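Local coordinates for protein mirolysin (Tannerella forsythia, PDB 6R7V) that probably cleaves proteins as a zinc metallopeptidase of the pappalysin family, and is held here as a latent zymogen by a cysteine switch, at residues W212-H217 and V283-S288; S37-S42 and L289-T294. The protein carries 1 engineered substitution. One frame throughout, in Å; residues are numbered along the deposited sequence. Where two conformers were deposited one is given.

Interaction 1: residues W212-H217 and V283-S288. With ZN (zinc ion), chain D.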
ATOM      1  N   TRP A 212      -2.394  -2.811   1.629  1.00 13.50           N
ATOM      2  CA  TRP A 212      -3.819  -2.626   1.950  1.00 12.58           C
ATOM      3  C   TRP A 212      -4.718  -3.413   0.960  1.00 14.59           C
ATOM      4  O   TRP A 212      -5.862  -3.771   1.306  1.00 14.95           O
ATOM      5  CB  TRP A 212      -4.080  -1.116   1.913  1.00 13.14           C
ATOM      6  CG  TRP A 212      -5.479  -0.708   2.232  1.00 13.77           C
ATOM      7  CD1 TRP A 212      -6.065  -0.650   3.468  1.00 16.86           C
ATOM      8  CD2 TRP A 212      -6.444  -0.244   1.299  1.00 14.15           C
ATOM      9  NE1 TRP A 212      -7.358  -0.212   3.347  1.00 15.96           N
ATOM     10  CE2 TRP A 212      -7.637   0.004   2.017  1.00 16.37           C
ATOM     11  CE3 TRP A 212      -6.433  -0.060  -0.087  1.00 15.35           C
ATOM     12  CZ2 TRP A 212      -8.798   0.488   1.391  1.00 15.79           C
ATOM     13  CZ3 TRP A 212      -7.579   0.405  -0.705  1.00 16.14           C
ATOM     14  CH2 TRP A 212      -8.758   0.638   0.025  1.00 16.64           C
ATOM     15  N   LEU A 213      -4.179  -3.703  -0.259  1.00 13.11           N
ATOM     16  CA  LEU A 213      -4.817  -4.493  -1.286  1.00 13.84           C
ATOM     17  C   LEU A 213      -4.260  -5.935  -1.336  1.00 15.54           C
ATOM     18  O   LEU A 213      -4.341  -6.632  -2.359  1.00 14.03           O
ATOM     19  CB  LEU A 213      -4.737  -3.798  -2.646  1.00 13.25           C
ATOM     20  CG  LEU A 213      -5.527  -2.481  -2.729  1.00 16.25           C
ATOM     21  CD1 LEU A 213      -5.281  -1.795  -4.042  1.00 17.78           C
ATOM     22  CD2 LEU A 213      -7.054  -2.713  -2.474  1.00 18.95           C
ATOM     23  N   ASP A 214      -3.771  -6.404  -0.191  1.00 13.95           N
ATOM     24  CA  ASP A 214      -3.447  -7.810   0.089  1.00 14.51           C
ATOM     25  C   ASP A 214      -2.084  -8.284  -0.414  1.00 15.99           C
ATOM     26  O   ASP A 214      -1.783  -9.492  -0.300  1.00 18.48           O
ATOM     27  CB  ASP A 214      -4.555  -8.764  -0.457  1.00 15.95           C
ATOM     28  CG  ASP A 214      -4.905  -9.883   0.480  1.00 25.51           C
ATOM     29  OD1 ASP A 214      -4.629  -9.747   1.667  1.00 25.05           O
ATOM     30  OD2 ASP A 214      -5.442 -10.913   0.003  1.00 25.88           O
ATOM     31  N   LEU A 215      -1.246  -7.397  -0.933  1.00 12.57           N
ATOM     32  CA  LEU A 215       0.064  -7.858  -1.399  1.00 13.00           C
ATOM     33  C   LEU A 215       1.063  -7.944  -0.275  1.00 13.72           C
ATOM     34  O   LEU A 215       1.036  -7.121   0.666  1.00 15.25           O
ATOM     35  CB  LEU A 215       0.630  -6.923  -2.477  1.00 12.12           C
ATOM     36  CG  LEU A 215      -0.225  -6.736  -3.722  1.00 14.08           C
ATOM     37  CD1 LEU A 215       0.518  -5.900  -4.740  1.00 14.40           C
ATOM     38  CD2 LEU A 215      -0.660  -8.080  -4.331  1.00 15.19           C
ATOM     39  N   ARG A 216       2.005  -8.870  -0.435  1.00 13.25           N
ATOM     40  CA  ARG A 216       3.102  -9.074   0.509  1.00 13.59           C
ATOM     41  C   ARG A 216       4.416  -8.674  -0.110  1.00 16.03           C
ATOM     42  O   ARG A 216       4.589  -8.676  -1.342  1.00 15.16           O
ATOM     43  CB  ARG A 216       3.191 -10.554   0.871  1.00 17.06           C
ATOM     44  CG  ARG A 216       1.970 -11.057   1.591  1.00 21.57           C
ATOM     45  CD  ARG A 216       2.255 -12.420   2.131  1.00 28.03           C
ATOM     46  NE  ARG A 216       1.043 -13.063   2.612  1.00 27.14           N
ATOM     47  CZ  ARG A 216       1.039 -14.222   3.256  1.00 38.99           C
ATOM     48  NH1 ARG A 216       2.183 -14.829   3.550  1.00 31.87           N
ATOM     49  NH2 ARG A 216      -0.104 -14.777   3.623  1.00 33.12           N
ATOM     50  N   HIS A 217       5.413  -8.483   0.749  1.00 13.90           N
ATOM     51  CA  HIS A 217       6.777  -8.274   0.267  1.00 14.90           C
ATOM     52  C   HIS A 217       7.188  -9.384  -0.667  1.00 15.96           C
ATOM     53  O   HIS A 217       6.960 -10.567  -0.377  1.00 14.63           O
ATOM     54  CB  HIS A 217       7.726  -8.205   1.437  1.00 14.27           C
ATOM     55  CG  HIS A 217       7.535  -6.960   2.224  1.00 15.09           C
ATOM     56  ND1 HIS A 217       7.766  -6.932   3.571  1.00 15.96           N
ATOM     57  CD2 HIS A 217       7.113  -5.739   1.826  1.00 14.90           C
ATOM     58  CE1 HIS A 217       7.510  -5.694   3.962  1.00 15.21           C
ATOM     59  NE2 HIS A 217       7.073  -4.944   2.958  1.00 14.98           N
ATOM     60  N   VAL A 283      -1.918  -7.758  -9.644  1.00 14.60           N
ATOM     61  CA  VAL A 283      -3.172  -7.092 -10.019  1.00 14.90           C
ATOM     62  C   VAL A 283      -4.393  -7.992  -9.724  1.00 16.54           C
ATOM     63  O   VAL A 283      -5.407  -7.506  -9.202  1.00 17.28           O
ATOM     64  CB  VAL A 283      -3.140  -6.705 -11.517  1.00 18.67           C
ATOM     65  CG1 VAL A 283      -4.544  -6.395 -12.039  1.00 18.78           C
ATOM     66  CG2 VAL A 283      -2.203  -5.525 -11.703  1.00 19.33           C
ATOM     67  N   GLU A 284      -4.329  -9.250 -10.121  1.00 16.54           N
ATOM     68  CA  GLU A 284      -5.437 -10.178  -9.880  1.00 17.69           C
ATOM     69  C   GLU A 284      -5.759 -10.253  -8.399  1.00 18.34           C
ATOM     70  O   GLU A 284      -6.939 -10.211  -8.029  1.00 17.86           O
ATOM     71  CB  GLU A 284      -5.114 -11.578 -10.419  1.00 19.89           C
ATOM     72  CG  GLU A 284      -5.071 -11.690 -11.933  1.00 35.57           C
ATOM     73  CD  GLU A 284      -4.618 -13.060 -12.403  1.00 64.82           C
ATOM     74  OE1 GLU A 284      -5.472 -13.974 -12.485  1.00 64.65           O
ATOM     75  OE2 GLU A 284      -3.407 -13.225 -12.675  1.00 60.68           O
ATOM     76  N   ARG A 285      -4.721 -10.340  -7.546  1.00 15.82           N
ATOM     77  CA  ARG A 285      -4.945 -10.451  -6.123  1.00 15.65           C
ATOM     78  C   ARG A 285      -5.607  -9.176  -5.589  1.00 17.90           C
ATOM     79  O   ARG A 285      -6.542  -9.258  -4.787  1.00 17.57           O
ATOM     80  CB  ARG A 285      -3.619 -10.731  -5.413  1.00 16.79           C
ATOM     81  CG  ARG A 285      -3.692 -10.665  -3.907  1.00 22.24           C
ATOM     82  CD  ARG A 285      -4.634 -11.677  -3.301  1.00 32.08           C
ATOM     83  NE  ARG A 285      -4.061 -13.002  -3.322  1.00 36.73           N
ATOM     84  CZ  ARG A 285      -3.648 -13.657  -2.245  1.00 38.73           C
ATOM     85  NH1 ARG A 285      -3.839 -13.149  -1.036  1.00 26.55           N
ATOM     86  NH2 ARG A 285      -3.102 -14.847  -2.364  1.00 26.21           N
ATOM     87  N   MET A 286      -5.119  -8.006  -6.003  1.00 14.69           N
ATOM     88  CA  MET A 286      -5.682  -6.737  -5.509  1.00 13.74           C
ATOM     89  C   MET A 286      -7.130  -6.557  -5.955  1.00 15.80           C
ATOM     90  O   MET A 286      -7.998  -6.207  -5.145  1.00 15.94           O
ATOM     91  CB  MET A 286      -4.814  -5.570  -6.021  1.00 15.03           C
ATOM     92  CG  MET A 286      -3.414  -5.599  -5.400  1.00 14.72           C
ATOM     93  SD  MET A 286      -2.518  -4.034  -5.672  1.00 15.51           S
ATOM     94  CE  MET A 286      -2.113  -4.215  -7.447  1.00 15.54           C
ATOM     95  N   ARG A 287      -7.426  -6.867  -7.221  1.00 14.57           N
ATOM     96  CA  ARG A 287      -8.782  -6.656  -7.703  1.00 14.19           C
ATOM     97  C   ARG A 287      -9.796  -7.623  -7.098  1.00 17.66           C
ATOM     98  O   ARG A 287     -10.990  -7.303  -6.998  1.00 16.40           O
ATOM     99  CB  ARG A 287      -8.835  -6.795  -9.220  1.00 15.27           C
ATOM    100  CG  ARG A 287      -8.047  -5.674  -9.927  1.00 15.76           C
ATOM    101  CD  ARG A 287      -8.137  -5.852 -11.441  1.00 14.36           C
ATOM    102  NE  ARG A 287      -9.514  -5.795 -11.944  1.00 15.88           N
ATOM    103  CZ  ARG A 287     -10.212  -4.674 -12.115  1.00 15.17           C
ATOM    104  NH1 ARG A 287      -9.657  -3.485 -11.865  1.00 15.13           N
ATOM    105  NH2 ARG A 287     -11.470  -4.728 -12.548  1.00 16.97           N
ATOM    106  N   SER A 288      -9.299  -8.800  -6.682  1.00 16.34           N
ATOM    107  CA  SER A 288     -10.166  -9.836  -6.108  0.51 16.17           C
ATOM    108  C   SER A 288     -10.880  -9.362  -4.835  1.00 18.96           C
ATOM    109  O   SER A 288     -11.968  -9.873  -4.529  1.00 19.23           O
ATOM    110  CB  SER A 288      -9.372 -11.111  -5.828  0.51 19.19           C
ATOM    111  OG  SER A 288      -8.528 -10.996  -4.696  0.51 21.38           O
TER
HETATM  112 ZN    ZN D 403       6.001  -3.224   2.982  0.74 16.41          ZN

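Interaction 2: residues S37-S42 and L289-T294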
ATOM      1  N   SER A  37     -13.182 -15.358  -4.913  1.00 63.63           N
ATOM      2  CA  SER A  37     -12.757 -14.469  -6.000  1.00 62.87           C
ATOM      3  C   SER A  37     -13.287 -14.907  -7.384  1.00 65.27           C
ATOM      4  O   SER A  37     -12.525 -14.942  -8.357  1.00 64.26           O
ATOM      5  CB  SER A  37     -11.234 -14.357  -6.028  1.00 66.82           C
ATOM      6  OG  SER A  37     -10.601 -15.625  -6.061  1.00 76.77           O
ATOM      7  N   ARG A  38     -14.600 -15.189  -7.482  1.00 61.05           N
ATOM      8  CA  ARG A  38     -15.204 -15.567  -8.762  1.00 60.53           C
ATOM      9  C   ARG A  38     -15.887 -14.378  -9.435  1.00 61.81           C
ATOM     10  O   ARG A  38     -15.812 -14.248 -10.660  1.00 63.05           O
ATOM     11  CB  ARG A  38     -16.209 -16.702  -8.591  1.00 62.69           C
ATOM     12  CG  ARG A  38     -16.633 -17.338  -9.916  1.00 76.22           C
ATOM     13  CD  ARG A  38     -18.140 -17.359 -10.082  1.00 90.77           C
ATOM     14  NE  ARG A  38     -18.687 -16.069 -10.515  1.00100.69           N
ATOM     15  CZ  ARG A  38     -18.866 -15.709 -11.783  1.00115.50           C
ATOM     16  NH1 ARG A  38     -19.380 -14.521 -12.076  1.00104.74           N
ATOM     17  NH2 ARG A  38     -18.522 -16.528 -12.771  1.00100.37           N
ATOM     18  N   SER A  39     -16.560 -13.528  -8.642  1.00 53.00           N
ATOM     19  CA  SER A  39     -17.294 -12.367  -9.136  1.00 49.82           C
ATOM     20  C   SER A  39     -16.428 -11.077  -9.113  1.00 46.07           C
ATOM     21  O   SER A  39     -16.951  -9.983  -8.878  1.00 45.76           O
ATOM     22  CB  SER A  39     -18.573 -12.184  -8.325  1.00 52.95           C
ATOM     23  OG  SER A  39     -19.444 -11.276  -8.976  1.00 61.94           O
ATOM     24  N   VAL A  40     -15.121 -11.207  -9.426  1.00 36.46           N
ATOM     25  CA  VAL A  40     -14.176 -10.078  -9.492  1.00 34.33           C
ATOM     26  C   VAL A  40     -14.636  -9.113 -10.618  1.00 34.20           C
ATOM     27  O   VAL A  40     -14.968  -9.574 -11.710  1.00 33.04           O
ATOM     28  CB  VAL A  40     -12.714 -10.562  -9.694  1.00 37.44           C
ATOM     29  CG1 VAL A  40     -11.728  -9.394  -9.679  1.00 37.14           C
ATOM     30  CG2 VAL A  40     -12.333 -11.581  -8.626  1.00 37.12           C
ATOM     31  N   PRO A  41     -14.703  -7.789 -10.356  1.00 29.61           N
ATOM     32  CA  PRO A  41     -15.196  -6.862 -11.379  1.00 27.22           C
ATOM     33  C   PRO A  41     -14.383  -6.839 -12.663  1.00 24.45           C
ATOM     34  O   PRO A  41     -13.159  -7.002 -12.657  1.00 24.20           O
ATOM     35  CB  PRO A  41     -15.123  -5.494 -10.689  1.00 29.59           C
ATOM     36  CG  PRO A  41     -15.102  -5.773  -9.254  1.00 35.05           C
ATOM     37  CD  PRO A  41     -14.366  -7.069  -9.112  1.00 31.21           C
ATOM     38  N   SER A  42     -15.070  -6.606 -13.772  1.00 20.41           N
ATOM     39  CA  SER A  42     -14.425  -6.449 -15.067  1.00 20.18           C
ATOM     40  C   SER A  42     -14.193  -4.968 -15.357  1.00 24.91           C
ATOM     41  O   SER A  42     -13.587  -4.636 -16.380  1.00 27.66           O
ATOM     42  CB  SER A  42     -15.282  -7.073 -16.167  1.00 25.22           C
ATOM     43  OG  SER A  42     -16.552  -6.447 -16.209  1.00 33.92           O
ATOM     44  N   LEU A 289     -10.325  -8.368  -4.138  1.00 17.21           N
ATOM     45  CA  LEU A 289     -10.947  -7.837  -2.905  1.00 17.27           C
ATOM     46  C   LEU A 289     -12.230  -7.093  -3.197  1.00 19.81           C
ATOM     47  O   LEU A 289     -12.988  -6.813  -2.269  1.00 19.62           O
ATOM     48  CB  LEU A 289      -9.979  -6.897  -2.184  1.00 16.62           C
ATOM     49  CG  LEU A 289      -8.648  -7.493  -1.752  1.00 18.83           C
ATOM     50  CD1 LEU A 289      -7.746  -6.421  -1.223  1.00 19.78           C
ATOM     51  CD2 LEU A 289      -8.820  -8.549  -0.662  1.00 21.73           C
ATOM     52  N   PHE A 290     -12.509  -6.814  -4.483  1.00 17.08           N
ATOM     53  CA  PHE A 290     -13.700  -6.058  -4.837  1.00 15.96           C
ATOM     54  C   PHE A 290     -14.731  -6.956  -5.515  1.00 20.32           C
ATOM     55  O   PHE A 290     -15.677  -6.447  -6.103  1.00 22.40           O
ATOM     56  CB  PHE A 290     -13.310  -4.867  -5.701  1.00 16.43           C
ATOM     57  CG  PHE A 290     -12.366  -3.950  -4.969  1.00 15.45           C
ATOM     58  CD1 PHE A 290     -12.850  -2.871  -4.225  1.00 18.26           C
ATOM     59  CD2 PHE A 290     -10.989  -4.142  -5.042  1.00 16.70           C
ATOM     60  CE1 PHE A 290     -11.972  -2.021  -3.560  1.00 17.55           C
ATOM     61  CE2 PHE A 290     -10.112  -3.291  -4.369  1.00 18.82           C
ATOM     62  CZ  PHE A 290     -10.610  -2.250  -3.620  1.00 17.17           C
ATOM     63  N   ASP A 291     -14.574  -8.292  -5.395  1.00 22.48           N
ATOM     64  CA  ASP A 291     -15.550  -9.269  -5.889  1.00 24.67           C
ATOM     65  C   ASP A 291     -16.934  -8.765  -5.458  1.00 29.21           C
ATOM     66  O   ASP A 291     -17.118  -8.491  -4.281  1.00 26.17           O
ATOM     67  CB  ASP A 291     -15.209 -10.638  -5.271  1.00 26.61           C
ATOM     68  CG  ASP A 291     -16.167 -11.753  -5.575  1.00 37.58           C
ATOM     69  OD1 ASP A 291     -17.343 -11.653  -5.169  1.00 38.44           O
ATOM     70  OD2 ASP A 291     -15.734 -12.744  -6.171  1.00 39.24           O
ATOM     71  N   THR A 292     -17.863  -8.559  -6.410  1.00 29.61           N
ATOM     72  CA  THR A 292     -19.161  -7.910  -6.125  1.00 30.52           C
ATOM     73  C   THR A 292     -20.077  -8.681  -5.153  1.00 36.16           C
ATOM     74  O   THR A 292     -20.994  -8.073  -4.588  1.00 36.16           O
ATOM     75  CB  THR A 292     -19.929  -7.622  -7.425  1.00 38.43           C
ATOM     76  OG1 THR A 292     -20.209  -8.856  -8.065  1.00 38.37           O
ATOM     77  CG2 THR A 292     -19.172  -6.696  -8.377  1.00 36.75           C
ATOM     78  N   GLN A 293     -19.821  -9.976  -4.932  1.00 33.24           N
ATOM     79  CA  GLN A 293     -20.680 -10.796  -4.072  1.00 34.87           C
ATOM     80  C   GLN A 293     -20.057 -11.065  -2.703  1.00 39.80           C
ATOM     81  O   GLN A 293     -20.780 -11.066  -1.706  1.00 40.03           O
ATOM     82  CB  GLN A 293     -21.020 -12.142  -4.750  1.00 37.20           C
ATOM     83  CG  GLN A 293     -21.619 -12.045  -6.162  1.00 49.40           C
ATOM     84  CD  GLN A 293     -22.818 -11.132  -6.300  1.00 64.77           C
ATOM     85  OE1 GLN A 293     -23.839 -11.290  -5.627  1.00 61.97           O
ATOM     86  NE2 GLN A 293     -22.721 -10.168  -7.203  1.00 53.53           N
ATOM     87  N   THR A 294     -18.733 -11.312  -2.653  1.00 36.00           N
ATOM     88  CA  THR A 294     -18.059 -11.690  -1.409  1.00 35.60           C
ATOM     89  C   THR A 294     -16.742 -10.929  -1.141  1.00 34.74           C
ATOM     90  O   THR A 294     -16.041 -11.262  -0.179  1.00 34.67           O
ATOM     91  CB  THR A 294     -17.793 -13.209  -1.432  1.00 50.57           C
ATOM     92  OG1 THR A 294     -17.311 -13.628  -0.155  1.00 59.35           O
ATOM     93  CG2 THR A 294     -16.810 -13.624  -2.515  1.00 48.28           C
TER

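Interaction 1: residues W212-H217 and V283-S288
The turn L213-L215 of the metzincin zinc-binding motif packs against M286 and R285 of helix 280-288. L213 and M286 are the residues of closest backbone approach, with their CA atoms 4.9 Å apart. The M286 side chain carries the apolar half. Its CG lies 3.5 Å from L213 CB, and the two side chains cross at about a right angle. SD reaches on to L215, 3.7 Å from CD1. The M286 chain bends at chi3 (-74°), and this bend leaves CE also near L215 CD1. The backbone takes part too: M286 CA makes a CH...O contact with L213 O at 3.4 Å.

H207, H211 and H217 bind the zinc ion, in keeping with the long metzincin consensus HEXXHXXGXXH. Its glutamate position is the engineered alanine of this entry. D214 stands where that consensus has glycine. It has positive phi (82°) and is the C-prime residue of a Schellman motif that ends helix 203-212. The chain then turns away, and H217 brings NE2 to the zinc ion at 2.0 Å. C6 of the prosegment completes the site, as expected of a cysteine switch.

On the polar half, D214 and R285 form a salt bridge, NH1 to OD2 at 2.9 Å. The acid meets the edge of the guanidinium, close to its plane, but NH1 comes to OD2 from above the carboxylate plane. The two planes are about 50° apart. OD2 also accepts from W29 NE1, and R285 NH2 is paired with E30, so helix 20-32 joins this charged group. The aliphatic part of R285 lies beside L215, with CG 4.0 Å from L215 CD2.

Interaction 2: residues S37-S42 and L289-T294
The D291 carboxylate is swung toward S39 with CG anti to its own backbone N (chi1 175°), and S39 in turn has OG anti to its N (chi1 -166°). The first rotation brings the carboxylate up to the S39 backbone; the second sends the S39 hydroxyl to T292. S39 N donates to D291 OD2 at 2.7 Å, coming from above the carboxylate plane in a clearly bent bond. S39 OG donates to T292 OG1, also at 2.7 Å. The S39 carbonyl is used as well. T292 N donates to S39 O at 3.0 Å in a fairly straight bond (160°), and D291 CA makes a CH...O contact with the same oxygen. S39 is thus held by its amide, its carbonyl and its hydroxyl.

D291 OD1 works within its own segment. It accepts from Q293 N and T294 N, which makes D291 the head of an Asx turn and Asx motif. The two amides reach OD1 from opposite faces of the carboxylate plane. One carboxylate oxygen therefore shapes the turn 291-294, while the other grips the loop 37-42. Q293 CG packs 3.6 Å from S39 OG, and the chain then bends at chi2; its NE2 donates to T292 OG1. That hydroxyl oxygen accepts two bonds.

At the other end of the contact, P41 supplies an apolar patch. Its ring edge sits over the F290 peptide, with CG 3.3 Å from F290 O. The same CG lies 4.1 Å from F290 CB. The F290 ring itself leads away from P41 and packs on I45 and I47 of strand 45-55.

From the N terminus, the chain runs through C6 at the zinc ion and helix 20-32 to the loop 37-42. Strand 45-55 and most of the catalytic domain follow. Residues 212-217 take in the last residue of helix 203-212 and the turn after it. Interaction 1 closes a loop of 65 residues when helix 280-288 returns to that turn. The chain passes straight on into 289-294, where interaction 2 closes a loop of 246 residues. Interaction 1 lies wholly within this longer loop, and the two do not cross. They touch directly: R287 NH2 probably donates to P41 O, and L213 packs on L289 and F290. Together they join the N-terminal region, the zinc-binding segment and helix 280-288.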